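Long-range contacts in pyrethroid hydrolase (Sphingobium faniae, PDB 5Y5R), which hydrolyses pyrethroid pesticides such as cypermethrin and permethrin, splitting their carboxylic ester into an alcohol and a cyclopropanecarboxylic acid: residues L13-C18 with G40-D45; G46-V51 with I171-T176; P36-H41 with R59-I64; I6-G11 with A21-L26. One frame throughout, in Å; residues are numbered along the deposited sequence.

Interaction 1: L13-C18 with G40-D45; sequences LNRGAC and GHTPGD. With 8NL ((2-methyl-3-phenyl-phenyl)methyl (1~{S})-3-[(~{E})-2-chloranyl-3,3,3-tris(fluoranyl)prop-1-enyl]-2,2-dimethyl-cyclopropane-1-carboxylate), chain G.
CD of Pro-43 sits over the centre of one face of the Arg-15 guanidinium, 3.3 Å from CZ of Arg-15, the two side chains meeting tip to tip. The His-41 imidazole is met instead at its edge, by Asn-14 O and, farther off, Leu-13 N. His-41 ND1 donates to Asn-14 O at 2.7 Å; the donor stands nearly on the C=O axis, but the N-H...O angle of 140° leaves the bond bent. His-41 NE2 bonds Tyr-57 OH, so both ring nitrogens are engaged. A bend at chi3 (59°) of Arg-15 brings NE 3.0 Å from His-41 O, a weak hydrogen bond, while NH2 forms a salt bridge with Asp-37. An alanine in place of Arg-15 would probably loosen the type II turn Thr-42 to Asp-45 against this loop, since the cover on Pro-43 and the ion pair with Asp-37 would go. On the ligand side, Leu-13 CB lies 3.8 Å from the aryl methyl carbon C of 8NL. Ala-12 N, just upstream, hydrogen-bonds 8NL, consistent with an oxyanion-hole donor. The two loops follow the adjacent parallel strands 3-9 and 32-34, and Asn-14 and Cys-18 rest on Tyr-233 of helix 232-235.

Interaction 2: G46-V51 with I171-T176; sequences GGHLSV and IQTQST
His-48 and Thr-173 cross obliquely, the threonine laying its methyl on the imidazole. CG2 of Thr-173 sits 3.4 Å from the centroid of the His-48 ring, 24° off the ring normal, which makes a CH-pi contact displaced toward the rim. The shift is toward His-48 ND1, only 3.1 Å from Thr-173 CG2, so the packing here is tight. Leu-49 CG lies over the opposite face, and the ring is held between a methyl and its own neighbour. The imidazole reaches this place with CG tucked between the backbone N and C (chi1 68°); NE2 then bonds Asp-136 OD2. Closer to the backbone, His-48 CB rests 3.6 Å from Ser-175 N. Strand 174-175 is an outer strand of the small antiparallel sheet that it forms with 132-135 and 140-143, in the insertion between core strands 95-101 and 194-199 that probably corresponds to the cap of alpha/beta hydrolases. An alanine in place of His-48 would probably leave the loop 46-51 less firmly joined to this sheet, as the CH-pi contact and the bond to Asp-136 would be lost. Ser-175, its OG anti to the backbone N (chi1 170°), packs against Val-51, OG to CB 3.9 Å. One water joins the two segments: it accepts from Ser-175 OG and donates to His-48 O and Val-51 O. Ser-175 OG also hydrogen-bonds Val-177 N, just beyond the segment. Gly-47 O takes two bonds from Ser-50, the shorter from OG at 2.6 Å, and this closes the turn that presents His-48.

Interaction 3: P36-H41 with R59-I64; sequences PDLTGH and RPVADI
Pro-60, in the first turn of helix 59-67, pushes its ring against the backbone of segment 36-41. Its CG stands 3.4 Å from Asp-37 O, and its CD lies equally far from Thr-39 OG1, the threonine and proline side chains crossing at about a right angle. Alongside, the Pro-36 ring meets two side chains of the helix obliquely: Pro-36 CG lies 3.8 Å from Ile-64 CD1 and 3.9 Å from Val-61 CG2. That Val-61 methyl also touches Leu-38 CD2 at 4.0 Å, so it serves both residues. No hydrogen bond passes between the segments; the fit is van der Waals, proline carbons on two oxygens and apolar side chains on one another. Polar partners just outside the segments hold the pieces in place. Thr-39 OG1 bonds His-56 O, and the Thr-39 backbone bonds that of Tyr-57, tying the loop to the residues leading into the helix. The loop then turns in a type II beta turn closed by His-41 N to Leu-38 O (3.1 Å), with Gly-40 at a positive phi of 87°, where a CB would collide with the Thr-39 carbonyl O. Farther in, Val-61 rests on Ile-7 and Ile-9 of strand 3-9 and on Leu-87 of helix 80-90. A helix laid on the central parallel sheet, with the loop after strand 32-34 packed against it, is the layered build of the alpha/beta hydrolase fold.

Interaction 4: I6-G11 with A21-L26; sequences IILIHG and AVVPLL
His-10 ND1 is gripped by one hydrogen bond, to Gly-11 O at 2.9 Å, with an N-H...O angle of 156°; the acceptor Gly-11 O lies near the His-10 ring plane, and the N-H uses one of its lone pairs. Leu-38 N bonds the other ring nitrogen, NE2, so the imidazole is fixed from two sides at the end of the strand. The segments belong to a beta-alpha-beta unit, strand 3-9, helix 23-28 and strand 32-34, that opens the parallel sheet of the alpha/beta hydrolase fold. Between strand and helix the chemistry is wholly apolar. Leu-8 points toward the helix side with CG anti to the carbonyl carbon, and its CD1 meets both Val-22 CG1 and Val-23 CG2 at 4.2 Å. Its other branch, CD2, touches Leu-26 CD1. Ile-7 and Ile-9 serve the other face of the sheet, where they pack on helix 59-67. Val-23 and Leu-26 also lie on Val-33 of strand 32-34, so the helix spans two neighbouring strands. Leu-26 N bonds Val-22 O, one turn back, which brings both residues onto the sheet-facing side. Farther toward the strand's start, Ile-6 crosses Leu-26 at about a right angle, Ile-6 CD1 to Leu-26 CD2 4.2 Å.

Interaction 4 is the deepest and purely apolar, joining the first strand to the helix on one face of the sheet; interaction 3, partly buried and also bond-free across its segments, lies by the helix on the opposite face. Both lean on strand 3-9. Interactions 1 and 2 lie beyond the C-terminal ends of strands 3-9 and 32-34, interaction 2 reaching strand 174-175 of the small antiparallel sheet. Interaction 1, partly buried with Pro-43 exposed, is the polar one: an imidazole bond and a weak arginine bond, its ion pair tying it to segment 36-41. Interaction 2, buried although farthest from the chain's centre, is mixed, its polar link running through water. His-41, common to interactions 1 and 3, also touches Ile-171 and His-10.

Interaction 1: L13-C18 with G40-D45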
loop_
_atom_site.group_PDB
_atom_site.type_symbol
_atom_site.label_atom_id
_atom_site.label_comp_id
_atom_site.label_asym_id
_atom_site.label_seq_id
_atom_site.Cartn_x
_atom_site.Cartn_y
_atom_site.Cartn_z
ATOM N N LEU A 13 4.322 -9.050 -1.790
ATOM C CA LEU A 13 5.254 -9.618 -2.763
ATOM C C LEU A 13 6.067 -8.576 -3.543
ATOM O O LEU A 13 6.779 -8.952 -4.494
ATOM C CB LEU A 13 4.498 -10.491 -3.777
ATOM C CG LEU A 13 4.018 -11.821 -3.223
ATOM C CD1 LEU A 13 3.145 -12.527 -4.237
ATOM C CD2 LEU A 13 5.215 -12.651 -2.919
ATOM N N ASN A 14 6.011 -7.299 -3.171
ATOM C CA ASN A 14 6.703 -6.236 -3.896
ATOM C C ASN A 14 7.873 -5.676 -3.077
ATOM O O ASN A 14 8.077 -6.014 -1.908
ATOM C CB ASN A 14 5.714 -5.116 -4.285
ATOM C CG ASN A 14 4.947 -5.417 -5.547
ATOM O OD1 ASN A 14 4.152 -6.390 -5.625
ATOM N ND2 ASN A 14 5.189 -4.615 -6.572
ATOM N N ARG A 15 8.652 -4.786 -3.710
ATOM C CA ARG A 15 9.736 -4.049 -3.071
ATOM C C ARG A 15 9.623 -2.559 -3.420
ATOM O O ARG A 15 8.922 -2.183 -4.356
ATOM C CB ARG A 15 11.107 -4.604 -3.512
ATOM C CG ARG A 15 11.252 -6.139 -3.370
ATOM C CD ARG A 15 12.655 -6.613 -3.799
ATOM N NE ARG A 15 13.726 -6.001 -3.017
ATOM C CZ ARG A 15 15.016 -5.941 -3.383
ATOM N NH1 ARG A 15 15.440 -6.434 -4.543
ATOM N NH2 ARG A 15 15.891 -5.371 -2.574
ATOM N N GLY A 16 10.367 -1.706 -2.695
ATOM C CA GLY A 16 10.251 -0.263 -2.910
ATOM C C GLY A 16 10.528 0.183 -4.334
ATOM O O GLY A 16 9.926 1.150 -4.819
ATOM N N ALA A 17 11.369 -0.557 -5.051
ATOM C CA ALA A 17 11.730 -0.210 -6.419
ATOM C C ALA A 17 10.542 -0.162 -7.377
ATOM O O ALA A 17 10.681 0.388 -8.483
ATOM C CB ALA A 17 12.779 -1.198 -6.947
ATOM N N CYS A 18 9.397 -0.751 -7.016
ATOM C CA CYS A 18 8.250 -0.675 -7.915
ATOM C C CYS A 18 7.791 0.748 -8.157
ATOM O O CYS A 18 7.128 0.994 -9.163
ATOM C CB CYS A 18 7.050 -1.492 -7.396
ATOM S SG CYS A 18 6.152 -0.839 -5.953
ATOM N N GLY A 40 11.665 -8.196 5.580
ATOM C CA GLY A 40 11.450 -9.411 4.819
ATOM C C GLY A 40 11.402 -9.202 3.326
ATOM O O GLY A 40 11.231 -10.170 2.582
ATOM N N HIS A 41 11.499 -7.963 2.855
ATOM C CA HIS A 41 11.366 -7.686 1.434
ATOM C C HIS A 41 12.700 -7.383 0.762
ATOM O O HIS A 41 12.717 -6.910 -0.384
ATOM C CB HIS A 41 10.354 -6.544 1.230
ATOM C CG HIS A 41 8.940 -6.951 1.507
ATOM N ND1 HIS A 41 8.046 -7.263 0.506
ATOM C CD2 HIS A 41 8.304 -7.213 2.670
ATOM C CE1 HIS A 41 6.903 -7.649 1.044
ATOM N NE2 HIS A 41 7.031 -7.622 2.354
ATOM N N THR A 42 13.820 -7.659 1.420
ATOM C CA THR A 42 15.130 -7.463 0.800
ATOM C C THR A 42 15.869 -8.788 0.680
ATOM O O THR A 42 16.177 -9.409 1.713
ATOM C CB THR A 42 15.921 -6.446 1.614
ATOM O OG1 THR A 42 15.086 -5.300 1.831
ATOM C CG2 THR A 42 17.202 -6.044 0.894
ATOM N N PRO A 43 16.124 -9.278 -0.530
ATOM C CA PRO A 43 16.778 -10.587 -0.691
ATOM C C PRO A 43 18.021 -10.711 0.176
ATOM O O PRO A 43 18.879 -9.836 0.187
ATOM C CB PRO A 43 17.122 -10.614 -2.177
ATOM C CG PRO A 43 16.028 -9.780 -2.816
ATOM C CD PRO A 43 15.695 -8.709 -1.814
ATOM N N GLY A 44 18.071 -11.753 0.978
ATOM C CA GLY A 44 19.157 -11.942 1.891
ATOM C C GLY A 44 18.849 -11.526 3.317
ATOM O O GLY A 44 19.636 -11.773 4.179
ATOM N N ASP A 45 17.707 -10.907 3.574
ATOM C CA ASP A 45 17.335 -10.481 4.918
ATOM C C ASP A 45 16.605 -11.488 5.787
ATOM O O ASP A 45 16.381 -11.241 6.931
ATOM C CB ASP A 45 16.550 -9.160 4.902
ATOM C CG ASP A 45 15.040 -9.316 4.590
ATOM O OD1 ASP A 45 14.529 -10.398 4.448
ATOM O OD2 ASP A 45 14.377 -8.297 4.492
HETATM C C 8NL G . 1.294 -9.473 -5.547
HETATM C C8 8NL G . 4.122 -10.316 -8.332
HETATM C C9 8NL G . 4.711 -11.527 -8.682
HETATM C C10 8NL G . 3.923 -12.644 -8.923
HETATM C C11 8NL G . 2.545 -12.485 -8.800
HETATM C C12 8NL G . 1.974 -11.261 -8.450
HETATM C C13 8NL G . 0.421 -6.596 -5.075
HETATM O O 8NL G . -0.839 -7.201 -4.695
HETATM CL CL 8NL G . -5.782 -11.283 -1.536
HETATM C C21 8NL G . -4.414 -10.206 -1.830
HETATM C C22 8NL G . -3.063 -10.840 -2.060
HETATM F F2 8NL G . -2.777 -10.741 -3.346
HETATM F F1 8NL G . -2.103 -10.294 -1.339
HETATM F F 8NL G . -3.162 -12.107 -1.716
HETATM C C20 8NL G . -4.610 -8.888 -1.895
HETATM C C16 8NL G . -3.461 -7.928 -2.113
HETATM C C17 8NL G . -4.093 -6.586 -2.467
HETATM C C18 8NL G . -3.817 -6.065 -1.065
HETATM C C19 8NL G . -5.584 -6.684 -2.829
HETATM C C15 8NL G . -3.110 -7.284 -3.451
HETATM C C14 8NL G . -1.629 -6.893 -3.467
HETATM O O1 8NL G . -1.106 -6.401 -2.465
HETATM C C2 8NL G . 1.133 -7.111 -6.336
HETATM C C3 8NL G . 1.409 -6.155 -7.305
HETATM C C4 8NL G . 2.052 -6.475 -8.500
HETATM C C5 8NL G . 2.477 -7.780 -8.734
HETATM C C6 8NL G . 2.228 -8.781 -7.803
HETATM C C1 8NL G . 1.563 -8.439 -6.591
HETATM C C7 8NL G . 2.755 -10.152 -8.190
#

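Interaction 2: G46-V51 with I171-T176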
loop_
_atom_site.group_PDB
_atom_site.type_symbol
_atom_site.label_atom_id
_atom_site.label_comp_id
_atom_site.label_asym_id
_atom_site.label_seq_id
_atom_site.Cartn_x
_atom_site.Cartn_y
_atom_site.Cartn_z
ATOM N N GLY A 46 16.229 -12.606 5.211
ATOM C CA GLY A 46 15.514 -13.605 5.959
ATOM C C GLY A 46 14.173 -13.952 5.390
ATOM O O GLY A 46 13.711 -15.031 5.562
ATOM N N GLY A 47 13.544 -13.028 4.703
ATOM C CA GLY A 47 12.287 -13.396 4.101
ATOM C C GLY A 47 11.165 -13.464 5.123
ATOM O O GLY A 47 11.296 -13.032 6.283
ATOM N N HIS A 48 10.089 -14.139 4.713
ATOM C CA HIS A 48 8.797 -13.981 5.385
ATOM C C HIS A 48 8.810 -14.448 6.837
ATOM O O HIS A 48 8.132 -13.850 7.671
ATOM C CB HIS A 48 7.708 -14.746 4.629
ATOM C CG HIS A 48 7.856 -16.239 4.677
ATOM N ND1 HIS A 48 8.828 -16.921 3.984
ATOM C CD2 HIS A 48 7.140 -17.179 5.340
ATOM C CE1 HIS A 48 8.706 -18.217 4.212
ATOM N NE2 HIS A 48 7.690 -18.399 5.032
ATOM N N LEU A 49 9.567 -15.493 7.172
ATOM C CA LEU A 49 9.500 -15.976 8.550
ATOM C C LEU A 49 10.198 -15.061 9.539
ATOM O O LEU A 49 10.032 -15.242 10.755
ATOM C CB LEU A 49 10.049 -17.399 8.672
ATOM C CG LEU A 49 9.303 -18.507 7.927
ATOM C CD1 LEU A 49 10.083 -19.818 8.012
ATOM C CD2 LEU A 49 7.906 -18.704 8.469
ATOM N N SER A 50 11.017 -14.127 9.060
ATOM C CA SER A 50 11.694 -13.196 9.957
ATOM C C SER A 50 10.765 -12.121 10.502
ATOM O O SER A 50 11.051 -11.534 11.546
ATOM C CB SER A 50 12.872 -12.549 9.214
ATOM O OG SER A 50 12.401 -11.648 8.213
ATOM N N VAL A 51 9.638 -11.873 9.861
ATOM C CA VAL A 51 8.763 -10.824 10.362
ATOM C C VAL A 51 8.091 -11.301 11.641
ATOM O O VAL A 51 7.314 -12.260 11.631
ATOM C CB VAL A 51 7.725 -10.438 9.312
ATOM C CG1 VAL A 51 6.874 -9.309 9.855
ATOM C CG2 VAL A 51 8.426 -10.071 8.018
ATOM N N ILE A 171 9.510 -9.909 -4.489
ATOM C CA ILE A 171 10.079 -10.976 -3.666
ATOM C C ILE A 171 9.309 -12.269 -3.949
ATOM O O ILE A 171 8.307 -12.284 -4.664
ATOM C CB ILE A 171 10.079 -10.645 -2.151
ATOM C CG1 ILE A 171 8.690 -10.247 -1.685
ATOM C CG2 ILE A 171 11.072 -9.564 -1.781
ATOM C CD1 ILE A 171 8.556 -10.223 -0.181
ATOM N N GLN A 172 9.813 -13.370 -3.390
ATOM C CA GLN A 172 9.254 -14.692 -3.653
ATOM C C GLN A 172 8.177 -15.100 -2.661
ATOM O O GLN A 172 7.263 -15.841 -3.045
ATOM C CB GLN A 172 10.363 -15.761 -3.624
ATOM C CG GLN A 172 11.283 -15.724 -4.835
ATOM C CD GLN A 172 10.533 -15.814 -6.162
ATOM O OE1 GLN A 172 10.105 -16.905 -6.569
ATOM N NE2 GLN A 172 10.351 -14.681 -6.829
ATOM N N THR A 173 8.323 -14.728 -1.382
ATOM C CA THR A 173 7.419 -15.153 -0.317
ATOM C C THR A 173 7.066 -14.010 0.636
ATOM O O THR A 173 7.951 -13.360 1.204
ATOM C CB THR A 173 8.008 -16.335 0.487
ATOM O OG1 THR A 173 8.324 -17.416 -0.398
ATOM C CG2 THR A 173 6.980 -16.851 1.465
ATOM N N GLN A 174 5.766 -13.837 0.870
ATOM C CA GLN A 174 5.197 -12.746 1.648
ATOM C C GLN A 174 4.723 -13.233 3.012
ATOM O O GLN A 174 4.073 -14.280 3.097
ATOM C CB GLN A 174 4.000 -12.160 0.903
ATOM C CG GLN A 174 3.153 -11.322 1.818
ATOM C CD GLN A 174 3.751 -9.944 2.005
ATOM O OE1 GLN A 174 4.321 -9.367 1.069
ATOM N NE2 GLN A 174 3.715 -9.454 3.228
ATOM N N SER A 175 4.948 -12.438 4.063
ATOM C CA SER A 175 4.477 -12.785 5.405
ATOM C C SER A 175 2.975 -12.533 5.558
ATOM O O SER A 175 2.429 -11.576 5.018
ATOM C CB SER A 175 5.220 -11.982 6.467
ATOM O OG SER A 175 4.601 -12.149 7.738
ATOM N N THR A 176 2.296 -13.419 6.279
ATOM C CA THR A 176 0.860 -13.228 6.478
ATOM C C THR A 176 0.557 -12.276 7.631
ATOM O O THR A 176 -0.621 -11.981 7.887
ATOM C CB THR A 176 0.185 -14.584 6.680
ATOM O OG1 THR A 176 0.737 -15.202 7.845
ATOM C CG2 THR A 176 0.358 -15.485 5.451
HETATM O O HOH W 1 6.037 -14.012 9.629
#

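Interaction 3: P36-H41 with R59-I64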
loop_
_atom_site.group_PDB
_atom_site.type_symbol
_atom_site.label_atom_id
_atom_site.label_comp_id
_atom_site.label_asym_id
_atom_site.label_seq_id
_atom_site.Cartn_x
_atom_site.Cartn_y
_atom_site.Cartn_z
ATOM N N PRO A 36 11.090 2.489 0.750
ATOM C CA PRO A 36 11.869 1.437 1.409
ATOM C C PRO A 36 11.273 0.052 1.225
ATOM O O PRO A 36 10.094 -0.109 0.921
ATOM C CB PRO A 36 11.825 1.839 2.886
ATOM C CG PRO A 36 10.475 2.569 3.011
ATOM C CD PRO A 36 10.266 3.273 1.701
ATOM N N ASP A 37 12.144 -0.950 1.323
ATOM C CA ASP A 37 11.703 -2.327 1.527
ATOM C C ASP A 37 11.183 -2.511 2.956
ATOM O O ASP A 37 11.869 -2.185 3.928
ATOM C CB ASP A 37 12.870 -3.281 1.267
ATOM C CG ASP A 37 13.286 -3.348 -0.194
ATOM O OD1 ASP A 37 12.505 -2.960 -1.108
ATOM O OD2 ASP A 37 14.444 -3.760 -0.436
ATOM N N LEU A 38 9.976 -3.046 3.107
ATOM C CA LEU A 38 9.584 -3.408 4.457
ATOM C C LEU A 38 10.402 -4.636 4.887
ATOM O O LEU A 38 11.204 -5.168 4.122
ATOM C CB LEU A 38 8.061 -3.631 4.545
ATOM C CG LEU A 38 7.168 -2.385 4.366
ATOM C CD1 LEU A 38 5.665 -2.658 4.582
ATOM C CD2 LEU A 38 7.575 -1.330 5.335
ATOM N N THR A 39 10.290 -4.997 6.158
ATOM C CA THR A 39 11.056 -6.119 6.678
ATOM C C THR A 39 10.660 -7.401 5.960
ATOM O O THR A 39 9.479 -7.636 5.688
ATOM C CB THR A 39 10.844 -6.236 8.185
ATOM O OG1 THR A 39 11.296 -5.026 8.801
ATOM C CG2 THR A 39 11.586 -7.423 8.769
ATOM N N GLY A 40 11.665 -8.196 5.580
ATOM C CA GLY A 40 11.450 -9.411 4.819
ATOM C C GLY A 40 11.402 -9.202 3.326
ATOM O O GLY A 40 11.231 -10.170 2.582
ATOM N N HIS A 41 11.499 -7.963 2.855
ATOM C CA HIS A 41 11.366 -7.686 1.434
ATOM C C HIS A 41 12.700 -7.383 0.762
ATOM O O HIS A 41 12.717 -6.910 -0.384
ATOM C CB HIS A 41 10.354 -6.544 1.230
ATOM C CG HIS A 41 8.940 -6.951 1.507
ATOM N ND1 HIS A 41 8.046 -7.263 0.506
ATOM C CD2 HIS A 41 8.304 -7.213 2.670
ATOM C CE1 HIS A 41 6.903 -7.649 1.044
ATOM N NE2 HIS A 41 7.031 -7.622 2.354
ATOM N N ARG A 59 9.221 -1.235 10.602
ATOM C CA ARG A 59 10.299 -0.500 11.257
ATOM C C ARG A 59 11.196 0.263 10.282
ATOM O O ARG A 59 11.669 1.354 10.632
ATOM C CB ARG A 59 11.126 -1.472 12.122
ATOM C CG ARG A 59 12.159 -0.814 13.039
ATOM C CD ARG A 59 12.421 -1.682 14.264
ATOM N NE ARG A 59 13.105 -2.950 14.006
ATOM C CZ ARG A 59 13.012 -4.009 14.812
ATOM N NH1 ARG A 59 12.235 -3.954 15.903
ATOM N NH2 ARG A 59 13.672 -5.128 14.524
ATOM N N PRO A 60 11.403 -0.203 9.047
ATOM C CA PRO A 60 12.118 0.653 8.091
ATOM C C PRO A 60 11.466 2.005 7.848
ATOM O O PRO A 60 12.176 2.954 7.519
ATOM C CB PRO A 60 12.159 -0.200 6.819
ATOM C CG PRO A 60 12.132 -1.592 7.308
ATOM C CD PRO A 60 11.317 -1.595 8.560
ATOM N N VAL A 61 10.143 2.124 7.954
ATOM C CA VAL A 61 9.510 3.432 7.803
ATOM C C VAL A 61 9.631 4.244 9.076
ATOM O O VAL A 61 9.955 5.436 9.030
ATOM C CB VAL A 61 8.041 3.265 7.401
ATOM C CG1 VAL A 61 7.320 4.618 7.440
ATOM C CG2 VAL A 61 7.964 2.593 6.042
ATOM N N ALA A 62 9.438 3.601 10.231
ATOM C CA ALA A 62 9.578 4.314 11.491
ATOM C C ALA A 62 10.967 4.927 11.582
ATOM O O ALA A 62 11.127 6.046 12.084
ATOM C CB ALA A 62 9.318 3.377 12.673
ATOM N N ASP A 63 11.975 4.205 11.069
ATOM C CA ASP A 63 13.328 4.745 10.972
ATOM C C ASP A 63 13.370 6.020 10.131
ATOM O O ASP A 63 14.011 7.000 10.520
ATOM C CB ASP A 63 14.281 3.714 10.366
ATOM C CG ASP A 63 14.385 2.420 11.177
ATOM O OD1 ASP A 63 14.091 2.418 12.397
ATOM O OD2 ASP A 63 14.810 1.403 10.583
ATOM N N ILE A 64 12.717 6.017 8.961
ATOM C CA ILE A 64 12.768 7.189 8.089
ATOM C C ILE A 64 12.069 8.360 8.762
ATOM O O ILE A 64 12.614 9.466 8.850
ATOM C CB ILE A 64 12.126 6.897 6.718
ATOM C CG1 ILE A 64 12.979 5.952 5.872
ATOM C CG2 ILE A 64 11.946 8.236 5.917
ATOM C CD1 ILE A 64 12.297 5.547 4.592
#

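Interaction 4: I6-G11 with A21-L26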
loop_
_atom_site.group_PDB
_atom_site.type_symbol
_atom_site.label_atom_id
_atom_site.label_comp_id
_atom_site.label_asym_id
_atom_site.label_seq_id
_atom_site.Cartn_x
_atom_site.Cartn_y
_atom_site.Cartn_z
ATOM N N ILE A 6 7.979 12.349 1.635
ATOM C CA ILE A 6 6.896 11.472 1.202
ATOM C C ILE A 6 7.452 10.059 1.211
ATOM O O ILE A 6 8.522 9.810 0.638
ATOM C CB ILE A 6 6.363 11.844 -0.198
ATOM C CG1 ILE A 6 5.729 13.227 -0.198
ATOM C CG2 ILE A 6 5.328 10.846 -0.697
ATOM C CD1 ILE A 6 5.250 13.655 -1.576
ATOM N N ILE A 7 6.727 9.136 1.846
ATOM C CA ILE A 7 7.174 7.751 1.982
ATOM C C ILE A 7 6.162 6.870 1.248
ATOM O O ILE A 7 4.968 6.903 1.571
ATOM C CB ILE A 7 7.320 7.345 3.458
ATOM C CG1 ILE A 7 8.291 8.283 4.195
ATOM C CG2 ILE A 7 7.711 5.837 3.591
ATOM C CD1 ILE A 7 8.329 8.108 5.689
ATOM N N LEU A 8 6.621 6.183 0.194
ATOM C CA LEU A 8 5.795 5.286 -0.621
ATOM C C LEU A 8 6.070 3.856 -0.188
ATOM O O LEU A 8 7.221 3.386 -0.288
ATOM C CB LEU A 8 6.098 5.404 -2.117
ATOM C CG LEU A 8 6.324 6.817 -2.675
ATOM C CD1 LEU A 8 6.703 6.795 -4.125
ATOM C CD2 LEU A 8 5.075 7.669 -2.379
ATOM N N ILE A 9 5.026 3.156 0.252
ATOM C CA ILE A 9 5.159 1.813 0.806
ATOM C C ILE A 9 4.485 0.799 -0.114
ATOM O O ILE A 9 3.288 0.905 -0.396
ATOM C CB ILE A 9 4.603 1.758 2.232
ATOM C CG1 ILE A 9 5.449 2.663 3.132
ATOM C CG2 ILE A 9 4.574 0.308 2.711
ATOM C CD1 ILE A 9 4.848 3.014 4.464
ATOM N N HIS A 10 5.251 -0.203 -0.548
ATOM C CA HIS A 10 4.809 -1.247 -1.460
ATOM C C HIS A 10 3.828 -2.193 -0.767
ATOM O O HIS A 10 3.703 -2.205 0.464
ATOM C CB HIS A 10 6.009 -2.066 -1.955
ATOM C CG HIS A 10 6.710 -2.821 -0.860
ATOM N ND1 HIS A 10 6.158 -3.936 -0.254
ATOM C CD2 HIS A 10 7.915 -2.624 -0.260
ATOM C CE1 HIS A 10 6.997 -4.393 0.666
ATOM N NE2 HIS A 10 8.065 -3.611 0.690
ATOM N N GLY A 11 3.137 -2.989 -1.580
ATOM C CA GLY A 11 2.225 -4.041 -1.118
ATOM C C GLY A 11 2.796 -5.459 -1.151
ATOM O O GLY A 11 4.007 -5.677 -1.263
ATOM N N ALA A 21 9.174 4.825 -11.139
ATOM C CA ALA A 21 8.744 5.845 -12.088
ATOM C C ALA A 21 8.179 7.082 -11.398
ATOM O O ALA A 21 8.173 8.166 -11.985
ATOM C CB ALA A 21 7.695 5.264 -13.035
ATOM N N VAL A 22 7.795 6.960 -10.138
ATOM C CA VAL A 22 7.156 8.034 -9.409
ATOM C C VAL A 22 8.146 8.866 -8.598
ATOM O O VAL A 22 7.953 10.074 -8.438
ATOM C CB VAL A 22 6.061 7.395 -8.524
ATOM C CG1 VAL A 22 5.297 8.428 -7.776
ATOM C CG2 VAL A 22 5.090 6.644 -9.415
ATOM N N VAL A 23 9.212 8.256 -8.088
ATOM C CA VAL A 23 10.088 8.941 -7.143
ATOM C C VAL A 23 10.671 10.247 -7.698
ATOM O O VAL A 23 10.481 11.309 -7.079
ATOM C CB VAL A 23 11.190 7.986 -6.672
ATOM C CG1 VAL A 23 12.286 8.766 -5.981
ATOM C CG2 VAL A 23 10.571 6.934 -5.742
ATOM N N PRO A 24 11.355 10.239 -8.849
ATOM C CA PRO A 24 11.894 11.504 -9.366
ATOM C C PRO A 24 10.832 12.557 -9.638
ATOM O O PRO A 24 11.123 13.754 -9.480
ATOM C CB PRO A 24 12.611 11.075 -10.653
ATOM C CG PRO A 24 11.948 9.776 -11.050
ATOM C CD PRO A 24 11.674 9.113 -9.754
ATOM N N LEU A 25 9.607 12.157 -10.021
ATOM C CA LEU A 25 8.580 13.161 -10.306
ATOM C C LEU A 25 8.190 13.935 -9.054
ATOM O O LEU A 25 8.032 15.163 -9.103
ATOM C CB LEU A 25 7.348 12.521 -10.933
ATOM C CG LEU A 25 7.655 11.829 -12.257
ATOM C CD1 LEU A 25 6.427 11.109 -12.778
ATOM C CD2 LEU A 25 8.232 12.805 -13.256
ATOM N N LEU A 26 8.043 13.247 -7.923
ATOM C CA LEU A 26 7.779 13.936 -6.658
ATOM C C LEU A 26 9.003 14.732 -6.190
ATOM O O LEU A 26 8.856 15.819 -5.612
ATOM C CB LEU A 26 7.327 12.917 -5.597
ATOM C CG LEU A 26 5.982 12.203 -5.837
ATOM C CD1 LEU A 26 5.759 11.034 -4.876
ATOM C CD2 LEU A 26 4.842 13.167 -5.707
#